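Local structure of lipase (Photobacterium sp. M37, 2ORY) at residues 12-17 / 311-316; 39-44 / 50-55; 138-143 / 149-154; 187-192 / 217-222. The protein probably hydrolyses the ester bonds of triacylglycerols, as a cold-adapted lipase with an alpha/beta-hydrolase fold. One frame throughout, in Å; residues are numbered along the deposited sequence.

All four contacts belong to one alpha/beta-hydrolase chain, built round a mixed sheet flanked by helices. Contact 1 joins a helix near the N-terminus, 5-15, to helix 304-319 late in the chain, so contacts 2, 3 and 4 all lie between its segments in sequence, following one another in series. Contacts 1 and 2, with centres about 18 Å apart, share a packed patch where Phe12 and Met15 meet Leu41, Trp52, Ala40 and Trp44. Contacts 3 and 4, about 23 Å apart, touch where Leu153 meets Ile190. Contact 1 holds His312, the probable catalytic histidine, whereas contacts 2 to 4 join helices, loops and the edge strand 52-63 farther from the centre of the chain.

Contact 1. Residues 12-17 / 311-316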
# COMPACT_ATOMS: atom_id res chain seq x y z
N PHE A 12 0.92 5.18 9.99
CA PHE A 12 1.02 3.74 10.15
C PHE A 12 1.59 3.11 8.89
O PHE A 12 2.35 2.15 8.96
CB PHE A 12 -0.36 3.12 10.42
CG PHE A 12 -0.85 3.34 11.82
CD1 PHE A 12 -2.03 4.05 12.05
CD2 PHE A 12 -0.16 2.80 12.90
CE1 PHE A 12 -2.51 4.22 13.34
CE2 PHE A 12 -0.62 2.96 14.19
CZ PHE A 12 -1.81 3.67 14.42
N SER A 13 1.23 3.67 7.74
CA SER A 13 1.73 3.15 6.48
C SER A 13 3.24 3.34 6.41
O SER A 13 3.96 2.45 5.93
CB SER A 13 1.08 3.85 5.29
OG SER A 13 -0.26 3.41 5.10
N TYR A 14 3.72 4.47 6.90
CA TYR A 14 5.16 4.75 6.86
C TYR A 14 5.97 4.05 7.94
O TYR A 14 7.14 3.71 7.72
CB TYR A 14 5.43 6.26 6.88
CG TYR A 14 5.40 6.85 5.48
CD1 TYR A 14 4.26 6.71 4.68
CD2 TYR A 14 6.51 7.50 4.93
CE1 TYR A 14 4.23 7.20 3.37
CE2 TYR A 14 6.49 8.01 3.62
CZ TYR A 14 5.34 7.85 2.84
OH TYR A 14 5.29 8.32 1.54
N MET A 15 5.35 3.80 9.08
CA MET A 15 6.02 3.09 10.17
C MET A 15 6.29 1.65 9.69
O MET A 15 7.18 0.98 10.20
CB MET A 15 5.14 3.07 11.42
CG MET A 15 5.83 2.52 12.67
SD MET A 15 4.76 2.59 14.14
CE MET A 15 3.78 1.15 13.92
N SER A 16 5.50 1.20 8.72
CA SER A 16 5.64 -0.13 8.14
C SER A 16 7.00 -0.32 7.49
O SER A 16 7.50 -1.44 7.39
CB SER A 16 4.58 -0.34 7.06
OG SER A 16 3.30 -0.07 7.56
N TYR A 17 7.58 0.78 7.03
CA TYR A 17 8.85 0.74 6.34
C TYR A 17 10.12 0.59 7.19
O TYR A 17 11.22 0.50 6.64
CB TYR A 17 8.97 1.97 5.43
CG TYR A 17 8.10 1.87 4.19
CD1 TYR A 17 7.17 2.86 3.87
CD2 TYR A 17 8.19 0.76 3.34
CE1 TYR A 17 6.35 2.75 2.74
CE2 TYR A 17 7.39 0.64 2.21
CZ TYR A 17 6.47 1.64 1.92
OH TYR A 17 5.69 1.53 0.79
N GLN A 311 8.67 12.07 -5.27
CA GLN A 311 7.24 12.25 -5.31
C GLN A 311 6.49 11.08 -4.67
O GLN A 311 5.45 11.29 -4.03
CB GLN A 311 6.76 12.43 -6.75
CG GLN A 311 7.28 13.68 -7.46
CD GLN A 311 6.78 14.98 -6.83
OE1 GLN A 311 5.71 15.02 -6.23
NE2 GLN A 311 7.56 16.05 -6.98
N HIS A 312 7.02 9.87 -4.82
CA HIS A 312 6.39 8.67 -4.28
C HIS A 312 6.54 8.50 -2.79
O HIS A 312 5.61 8.07 -2.10
CB HIS A 312 6.96 7.44 -4.97
CG HIS A 312 6.25 6.16 -4.64
ND1 HIS A 312 4.89 6.02 -4.74
CD2 HIS A 312 6.73 4.94 -4.30
CE1 HIS A 312 4.56 4.76 -4.49
NE2 HIS A 312 5.66 4.09 -4.23
N VAL A 313 7.72 8.84 -2.28
CA VAL A 313 8.00 8.65 -0.87
C VAL A 313 7.94 9.92 -0.05
O VAL A 313 7.28 9.94 0.99
CB VAL A 313 9.39 8.00 -0.69
CG1 VAL A 313 9.70 7.75 0.78
CG2 VAL A 313 9.41 6.70 -1.44
N VAL A 314 8.59 10.98 -0.52
CA VAL A 314 8.57 12.22 0.24
C VAL A 314 7.28 13.00 0.00
O VAL A 314 6.77 13.67 0.90
CB VAL A 314 9.78 13.11 -0.12
CG1 VAL A 314 9.83 14.31 0.80
CG2 VAL A 314 11.05 12.33 0.00
N GLY A 315 6.74 12.89 -1.21
CA GLY A 315 5.54 13.60 -1.59
C GLY A 315 4.36 13.58 -0.65
O GLY A 315 3.80 14.63 -0.30
N TYR A 316 3.97 12.39 -0.22
CA TYR A 316 2.82 12.25 0.66
C TYR A 316 2.93 12.97 2.00
O TYR A 316 2.06 13.79 2.33
CB TYR A 316 2.48 10.76 0.84
CG TYR A 316 2.06 10.14 -0.49
CD1 TYR A 316 3.02 9.80 -1.45
CD2 TYR A 316 0.72 10.06 -0.85
CE1 TYR A 316 2.64 9.40 -2.76
CE2 TYR A 316 0.33 9.66 -2.15
CZ TYR A 316 1.30 9.33 -3.10
OH TYR A 316 0.92 8.97 -4.37
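Tyr14 reaches from helix 5-15 and gives its hydroxyl hydrogen to the backbone O of Val313, with OH and O 2.6 Å apart. The oxygen lies at the edge of the Tyr14 ring, in its plane, while the hydroxyl meets the carbonyl at a bend of 125° and slightly off its plane. Beside the bond, Tyr14 CE2 approaches Val313 CG1 at 4.3 Å. Tyr316 adds its CB, 3.8 Å from Tyr14 OH; its CG is anti to the carbonyl carbon (chi1 -64°), and the phenol runs on to Asp236.

The neighbouring residue, His312, hydrogen-bonds through ND1 to Asp236 and through NE2 to Ser174, consistent with the Ser-His-Asp triad of class 3 lipases. The tyrosine bond therefore ties the N-terminal helix to the turn that carries the probable catalytic histidine, a turn with a wider, pi-type winding at 311-314. Within segment 12-17, Ser16 OG donates to Phe12 O (2.8 Å) on a lone pair, a side-chain bond back along the chain.

Helix 328-332 covers Tyr14 and Val313 with Phe332, while Phe12 and Met15 turn to helix 30-43 and strand 66-78.

Contact 2. Residues 39-44 / 50-55; sequences EALKTW and DDWEVV
Leu41 has its CG anti to the carbonyl carbon (chi1 -70°) and its CD1 anti to CA (chi2 178°), which extends the side chain from helix 30-43 toward the strand and presents both methyls to it. CD1 ends 3.8 Å from CG2 of Val54, the branch that stands beside the valine's backbone N. CD2 comes 3.9 Å from CB of Trp52, and CD1 lies 4.0 Å from that same Trp52 CB. The leucine crosses each of these partners at about a right angle, touching with its branch ends.

Trp52 likewise has CG beside its backbone N, and its indole leads away from the leucine, to stand edge-to-face with Phe12. Phe12 and Phe47 also touch Leu41. The axes of helix 39-43 and strand 52-55 run nearly antiparallel (164°) and come within 9.0 Å: the last part of helix 30-43 packs against the start of edge strand 52-63, which pairs on its inner side with strand 66-78.

Ala40 O accepts from both Thr43 N and Trp44 N, and Ala40 CB lies over one face of the Trp44 ring, offset toward its rim, 3.3 Å above the plane.

No hydrogen bond or charge pair crosses between the segments; Asp50 spends its charge on Lys78 instead. Cohesion here comes from the fit of methyls and methylene, with burial of apolar surface as the likely driving force.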
# COMPACT_ATOMS: atom_id res chain seq x y z
N GLU A 39 8.86 1.75 19.83
CA GLU A 39 9.47 3.03 20.16
C GLU A 39 8.71 4.17 19.48
O GLU A 39 8.47 5.23 20.07
CB GLU A 39 10.93 3.07 19.72
CG GLU A 39 11.59 4.42 20.03
CD GLU A 39 12.96 4.58 19.40
OE1 GLU A 39 13.60 5.63 19.65
OE2 GLU A 39 13.40 3.68 18.65
N ALA A 40 8.34 3.95 18.22
CA ALA A 40 7.60 4.93 17.43
C ALA A 40 6.22 5.22 18.03
O ALA A 40 5.84 6.37 18.23
CB ALA A 40 7.44 4.44 15.98
N LEU A 41 5.47 4.17 18.31
CA LEU A 41 4.14 4.35 18.88
C LEU A 41 4.22 5.13 20.19
O LEU A 41 3.21 5.52 20.76
CB LEU A 41 3.48 3.00 19.13
CG LEU A 41 3.05 2.17 17.91
CD1 LEU A 41 2.48 0.85 18.40
CD2 LEU A 41 2.02 2.95 17.10
N LYS A 42 5.44 5.37 20.66
CA LYS A 42 5.65 6.07 21.92
C LYS A 42 6.24 7.46 21.75
O LYS A 42 6.15 8.29 22.65
CB LYS A 42 6.58 5.24 22.80
CG LYS A 42 6.87 5.85 24.16
CD LYS A 42 7.98 5.08 24.87
CE LYS A 42 9.34 5.27 24.18
NZ LYS A 42 10.46 4.59 24.91
N THR A 43 6.83 7.73 20.60
CA THR A 43 7.45 9.02 20.39
C THR A 43 6.89 9.85 19.24
O THR A 43 6.92 11.08 19.28
CB THR A 43 8.96 8.85 20.18
OG1 THR A 43 9.19 8.08 18.99
CG2 THR A 43 9.57 8.12 21.38
N TRP A 44 6.41 9.18 18.19
CA TRP A 44 5.86 9.90 17.04
C TRP A 44 4.66 10.73 17.49
O TRP A 44 3.77 10.22 18.18
CB TRP A 44 5.41 8.90 15.96
CG TRP A 44 6.51 8.27 15.16
CD1 TRP A 44 7.78 7.96 15.58
CD2 TRP A 44 6.41 7.78 13.82
NE1 TRP A 44 8.47 7.31 14.59
CE2 TRP A 44 7.66 7.18 13.50
CE3 TRP A 44 5.39 7.78 12.86
CZ2 TRP A 44 7.90 6.59 12.26
CZ3 TRP A 44 5.64 7.19 11.62
CH2 TRP A 44 6.88 6.60 11.33
N ASP A 50 -3.10 8.73 21.83
CA ASP A 50 -3.80 7.50 22.21
C ASP A 50 -2.75 6.48 22.64
O ASP A 50 -1.56 6.75 22.61
CB ASP A 50 -4.60 6.93 21.03
CG ASP A 50 -5.63 7.90 20.50
OD1 ASP A 50 -6.71 8.03 21.12
OD2 ASP A 50 -5.37 8.54 19.45
N ASP A 51 -3.20 5.29 23.03
CA ASP A 51 -2.28 4.25 23.42
C ASP A 51 -2.48 3.07 22.49
O ASP A 51 -3.49 2.36 22.55
CB ASP A 51 -2.50 3.83 24.88
CG ASP A 51 -1.31 4.19 25.77
OD1 ASP A 51 -0.19 3.69 25.51
OD2 ASP A 51 -1.50 4.97 26.73
N TRP A 52 -1.51 2.88 21.62
CA TRP A 52 -1.59 1.82 20.65
C TRP A 52 -0.78 0.62 21.06
O TRP A 52 0.21 0.76 21.79
CB TRP A 52 -1.11 2.34 19.31
CG TRP A 52 -1.86 3.55 18.86
CD1 TRP A 52 -1.54 4.85 19.11
CD2 TRP A 52 -3.01 3.57 18.01
NE1 TRP A 52 -2.41 5.69 18.45
CE2 TRP A 52 -3.33 4.92 17.77
CE3 TRP A 52 -3.80 2.57 17.43
CZ2 TRP A 52 -4.40 5.31 16.97
CZ3 TRP A 52 -4.88 2.96 16.62
CH2 TRP A 52 -5.16 4.32 16.40
N GLU A 53 -1.18 -0.54 20.58
CA GLU A 53 -0.52 -1.80 20.88
C GLU A 53 -0.44 -2.68 19.63
O GLU A 53 -1.45 -2.91 18.95
CB GLU A 53 -1.32 -2.55 21.96
CG GLU A 53 -0.73 -3.88 22.36
CD GLU A 53 0.53 -3.74 23.20
OE1 GLU A 53 1.36 -4.68 23.19
OE2 GLU A 53 0.68 -2.70 23.89
N VAL A 54 0.75 -3.16 19.31
CA VAL A 54 0.91 -4.04 18.16
C VAL A 54 0.40 -5.38 18.68
O VAL A 54 0.98 -5.93 19.61
CB VAL A 54 2.40 -4.17 17.76
CG1 VAL A 54 2.55 -5.16 16.59
CG2 VAL A 54 2.95 -2.80 17.36
N VAL A 55 -0.70 -5.87 18.11
CA VAL A 55 -1.30 -7.12 18.55
C VAL A 55 -1.15 -8.29 17.56
O VAL A 55 -1.54 -9.42 17.86
CB VAL A 55 -2.79 -6.90 18.88
CG1 VAL A 55 -2.91 -5.99 20.11
CG2 VAL A 55 -3.50 -6.25 17.70

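Contact 3. Residues 138-143 / 149-154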
# COMPACT_ATOMS: atom_id res chain seq x y z
N LYS A 138 -1.35 -16.04 4.05
CA LYS A 138 -0.67 -17.18 4.63
C LYS A 138 0.38 -16.79 5.65
O LYS A 138 0.88 -17.65 6.35
CB LYS A 138 -0.06 -18.05 3.53
CG LYS A 138 -1.11 -18.75 2.68
CD LYS A 138 -0.49 -19.49 1.50
CE LYS A 138 0.18 -18.53 0.53
NZ LYS A 138 0.72 -19.21 -0.68
N LEU A 139 0.70 -15.51 5.75
CA LEU A 139 1.71 -15.08 6.71
C LEU A 139 1.32 -15.44 8.14
O LEU A 139 0.15 -15.45 8.49
CB LEU A 139 1.91 -13.56 6.65
CG LEU A 139 2.76 -12.88 5.57
CD1 LEU A 139 2.55 -11.37 5.69
CD2 LEU A 139 4.26 -13.25 5.73
N LYS A 140 2.33 -15.73 8.96
CA LYS A 140 2.13 -16.05 10.37
C LYS A 140 3.30 -15.47 11.15
O LYS A 140 4.46 -15.70 10.81
CB LYS A 140 2.07 -17.57 10.60
CG LYS A 140 0.82 -18.25 10.03
CD LYS A 140 0.74 -19.75 10.40
CE LYS A 140 -0.55 -20.39 9.85
NZ LYS A 140 -0.73 -21.83 10.25
N PRO A 141 3.00 -14.69 12.20
CA PRO A 141 4.10 -14.11 12.98
C PRO A 141 4.89 -15.27 13.57
O PRO A 141 4.33 -16.34 13.83
CB PRO A 141 3.37 -13.30 14.05
CG PRO A 141 2.03 -13.03 13.44
CD PRO A 141 1.70 -14.33 12.78
N LYS A 142 6.18 -15.07 13.78
CA LYS A 142 7.00 -16.13 14.34
C LYS A 142 6.95 -16.10 15.87
O LYS A 142 6.24 -15.28 16.45
CB LYS A 142 8.46 -15.98 13.86
CG LYS A 142 8.61 -16.05 12.35
CD LYS A 142 10.04 -15.82 11.91
CE LYS A 142 10.10 -15.54 10.42
NZ LYS A 142 9.34 -16.57 9.66
N SER A 143 7.69 -16.99 16.51
CA SER A 143 7.75 -17.07 17.96
C SER A 143 8.17 -15.74 18.59
O SER A 143 9.03 -15.04 18.07
CB SER A 143 8.74 -18.16 18.38
OG SER A 143 8.97 -18.17 19.78
N ASN A 149 2.07 -17.62 15.27
CA ASN A 149 1.48 -18.78 14.61
C ASN A 149 0.04 -18.74 14.17
O ASN A 149 -0.62 -19.77 14.12
CB ASN A 149 1.67 -20.02 15.47
CG ASN A 149 3.12 -20.37 15.65
OD1 ASN A 149 3.85 -20.53 14.68
ND2 ASN A 149 3.55 -20.47 16.91
N LYS A 150 -0.46 -17.56 13.83
CA LYS A 150 -1.84 -17.44 13.37
C LYS A 150 -1.88 -16.58 12.12
O LYS A 150 -1.14 -15.60 12.02
CB LYS A 150 -2.70 -16.79 14.46
CG LYS A 150 -2.92 -17.67 15.67
CD LYS A 150 -2.91 -16.86 16.95
CE LYS A 150 -3.04 -17.77 18.18
NZ LYS A 150 -2.63 -17.05 19.42
N THR A 151 -2.71 -16.97 11.16
CA THR A 151 -2.85 -16.18 9.93
C THR A 151 -3.66 -14.96 10.35
O THR A 151 -4.21 -14.94 11.45
CB THR A 151 -3.65 -16.93 8.85
OG1 THR A 151 -4.95 -17.26 9.36
CG2 THR A 151 -2.90 -18.20 8.39
N ILE A 152 -3.73 -13.96 9.49
CA ILE A 152 -4.49 -12.76 9.83
C ILE A 152 -5.96 -13.14 10.06
O ILE A 152 -6.59 -12.66 11.00
CB ILE A 152 -4.37 -11.68 8.72
CG1 ILE A 152 -5.09 -10.40 9.14
CG2 ILE A 152 -4.95 -12.19 7.41
CD1 ILE A 152 -4.43 -9.67 10.25
N LEU A 153 -6.50 -14.01 9.21
CA LEU A 153 -7.90 -14.40 9.36
C LEU A 153 -8.15 -15.13 10.68
O LEU A 153 -9.12 -14.84 11.40
CB LEU A 153 -8.35 -15.25 8.17
CG LEU A 153 -9.82 -15.68 8.15
CD1 LEU A 153 -10.70 -14.46 8.33
CD2 LEU A 153 -10.13 -16.39 6.84
N GLN A 154 -7.29 -16.09 11.01
CA GLN A 154 -7.43 -16.81 12.27
C GLN A 154 -7.33 -15.84 13.45
O GLN A 154 -8.11 -15.92 14.40
CB GLN A 154 -6.36 -17.89 12.38
CG GLN A 154 -6.48 -18.98 11.31
CD GLN A 154 -5.27 -19.89 11.26
OE1 GLN A 154 -4.18 -19.52 11.70
NE2 GLN A 154 -5.44 -21.08 10.69
O HOH W 1 -1.87 -14.10 7.28
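Asn149 N donates to Pro141 O over 3.0 Å in a nearly straight bond (176°), closing the loop between the two segments, and farther along Thr151 CA points its hydrogen at Leu139 O (3.4 Å). The same Leu139 O accepts from a water that in turn accepts from Ile152 N at 2.9 Å, giving a partner to an amide of the first helical turn.

Thr151 and Gln154 form a capping box. Gln154 N reaches Thr151 OG1 at 3.1 Å, and Thr151 N returns a bond to Gln154 OE1 at 3.0 Å, standing above that amide's carbonyl plane. Thr151 OG1 sits between backbone N and carbonyl carbon (chi1 58°), where it can take the Gln154 amide, leaving CG2 beside the N. There CG2 meets Lys140 CE at 3.5 Å. The lysine chain, extended beyond CG, lies alongside the threonine and points the same way. Next to it, Pro141 CD comes 3.2 Å from Lys150 O, whose hydrogen bond comes from Trp56 NE1.

The contact thus connects the end of helix 127-138 with the start of helix 152-160. Leu139 and Pro141 rest on strand 52-63, Ile152 reaches strand 66-78, and Leu153 packs on Trp186 of helix 175-189.

Contact 4. Residues 187-192 / 217-222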
# COMPACT_ATOMS: atom_id res chain seq x y z
N LEU A 187 -11.72 -9.27 2.94
CA LEU A 187 -12.32 -9.38 4.27
C LEU A 187 -13.82 -9.08 4.16
O LEU A 187 -14.64 -9.76 4.77
CB LEU A 187 -11.65 -8.41 5.25
CG LEU A 187 -10.20 -8.75 5.60
CD1 LEU A 187 -9.58 -7.72 6.56
CD2 LEU A 187 -10.21 -10.11 6.25
N LYS A 188 -14.15 -8.06 3.38
CA LYS A 188 -15.53 -7.66 3.12
C LYS A 188 -16.30 -8.84 2.49
O LYS A 188 -17.38 -9.23 2.97
CB LYS A 188 -15.56 -6.50 2.13
CG LYS A 188 -15.76 -5.13 2.73
CD LYS A 188 -17.22 -4.88 3.02
CE LYS A 188 -17.48 -3.41 3.26
NZ LYS A 188 -18.93 -3.14 3.47
N ASP A 189 -15.73 -9.40 1.42
CA ASP A 189 -16.37 -10.49 0.71
C ASP A 189 -16.60 -11.78 1.48
O ASP A 189 -17.48 -12.55 1.11
CB ASP A 189 -15.61 -10.83 -0.57
CG ASP A 189 -15.86 -9.83 -1.69
OD1 ASP A 189 -16.98 -9.28 -1.77
OD2 ASP A 189 -14.94 -9.63 -2.51
N ILE A 190 -15.84 -12.03 2.54
CA ILE A 190 -16.03 -13.26 3.30
C ILE A 190 -16.77 -13.04 4.63
O ILE A 190 -16.89 -13.95 5.45
CB ILE A 190 -14.70 -13.96 3.60
CG1 ILE A 190 -13.88 -13.11 4.57
CG2 ILE A 190 -13.93 -14.16 2.29
CD1 ILE A 190 -12.56 -13.77 4.97
N GLN A 191 -17.25 -11.81 4.83
CA GLN A 191 -18.00 -11.50 6.04
C GLN A 191 -19.32 -12.27 6.03
O GLN A 191 -19.98 -12.37 4.99
CB GLN A 191 -18.30 -9.99 6.12
CG GLN A 191 -17.14 -9.19 6.67
CD GLN A 191 -17.48 -7.74 6.91
OE1 GLN A 191 -17.62 -6.96 5.98
NE2 GLN A 191 -17.61 -7.36 8.18
N GLY A 192 -19.69 -12.81 7.18
CA GLY A 192 -20.93 -13.55 7.28
C GLY A 192 -20.69 -15.01 6.99
O GLY A 192 -21.59 -15.84 7.09
N ALA A 217 -12.47 -3.10 -10.18
CA ALA A 217 -12.47 -1.76 -9.61
C ALA A 217 -13.90 -1.24 -9.39
O ALA A 217 -14.18 -0.62 -8.37
CB ALA A 217 -11.70 -0.80 -10.52
N ASP A 218 -14.79 -1.48 -10.35
CA ASP A 218 -16.18 -1.03 -10.18
C ASP A 218 -16.86 -1.82 -9.04
O ASP A 218 -17.62 -1.27 -8.25
CB ASP A 218 -16.96 -1.17 -11.49
CG ASP A 218 -16.59 -0.11 -12.52
OD1 ASP A 218 -16.09 0.97 -12.13
OD2 ASP A 218 -16.81 -0.36 -13.73
N TYR A 219 -16.60 -3.11 -8.96
CA TYR A 219 -17.18 -3.88 -7.89
C TYR A 219 -16.65 -3.33 -6.56
O TYR A 219 -17.41 -3.10 -5.61
CB TYR A 219 -16.83 -5.35 -8.01
CG TYR A 219 -17.27 -6.15 -6.83
CD1 TYR A 219 -18.63 -6.35 -6.56
CD2 TYR A 219 -16.33 -6.70 -5.95
CE1 TYR A 219 -19.03 -7.08 -5.44
CE2 TYR A 219 -16.74 -7.43 -4.83
CZ TYR A 219 -18.08 -7.61 -4.59
OH TYR A 219 -18.47 -8.31 -3.46
N PHE A 220 -15.33 -3.12 -6.49
CA PHE A 220 -14.73 -2.56 -5.27
C PHE A 220 -15.41 -1.24 -4.83
O PHE A 220 -15.73 -1.05 -3.65
CB PHE A 220 -13.24 -2.29 -5.49
CG PHE A 220 -12.55 -1.71 -4.29
CD1 PHE A 220 -11.96 -2.53 -3.35
CD2 PHE A 220 -12.54 -0.33 -4.09
CE1 PHE A 220 -11.35 -1.99 -2.21
CE2 PHE A 220 -11.94 0.22 -2.96
CZ PHE A 220 -11.35 -0.61 -2.01
N ASP A 221 -15.61 -0.33 -5.78
CA ASP A 221 -16.24 0.96 -5.49
C ASP A 221 -17.63 0.78 -4.90
O ASP A 221 -17.97 1.37 -3.87
CB ASP A 221 -16.34 1.80 -6.77
CG ASP A 221 -14.99 2.36 -7.19
OD1 ASP A 221 -14.01 2.15 -6.45
OD2 ASP A 221 -14.93 3.01 -8.26
N ASP A 222 -18.42 -0.06 -5.56
CA ASP A 222 -19.77 -0.33 -5.10
C ASP A 222 -19.77 -0.96 -3.70
O ASP A 222 -20.72 -0.79 -2.94
CB ASP A 222 -20.49 -1.24 -6.10
CG ASP A 222 -21.96 -1.38 -5.81
OD1 ASP A 222 -22.36 -2.37 -5.15
OD2 ASP A 222 -22.71 -0.48 -6.22
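Asp189 and Tyr219 join two helices on the flank of the alpha/beta-hydrolase sheet. Helix 175-189 is the connection of a beta-alpha-beta crossover between the parallel strands 166-173 and 199-206, and helix 214-224 follows the second of them. Tyr219 OH donates to Asp189 OD1 across 2.5 Å, a very short distance, whose exact value is doubtful.

The two side chains approach from opposite directions. Tyr219 holds CG anti to its backbone N (chi1 173°), and although its CB does not head for the other segment, the ring brings the hydroxyl to the aspartate. Asp189 instead has CG beside its backbone N (chi1 -77°), which, with CB already directed at the other segment, brings OD1 to the hydroxyl. The carboxylate and the ring are nearly coplanar, 21° apart, and OD1 lies at the ring's edge, in its plane, rather than over a face.

The second carboxylate oxygen, OD2, accepts from Trp113 NE1. With a donor on each oxygen, rotation of the carboxylate is well restrained. A negative group at the C-terminal end of helix 175-189 would probably be disfavoured by the helix dipole, and these two donors may offset that cost. Ala116 touches both side chains, and Leu185, one turn earlier on helix 175-189, packs against Tyr219.

Besides the hydroxyl, CE2 of Tyr219 also lies close to the carboxylate, 3.7 Å from Asp189 OD2.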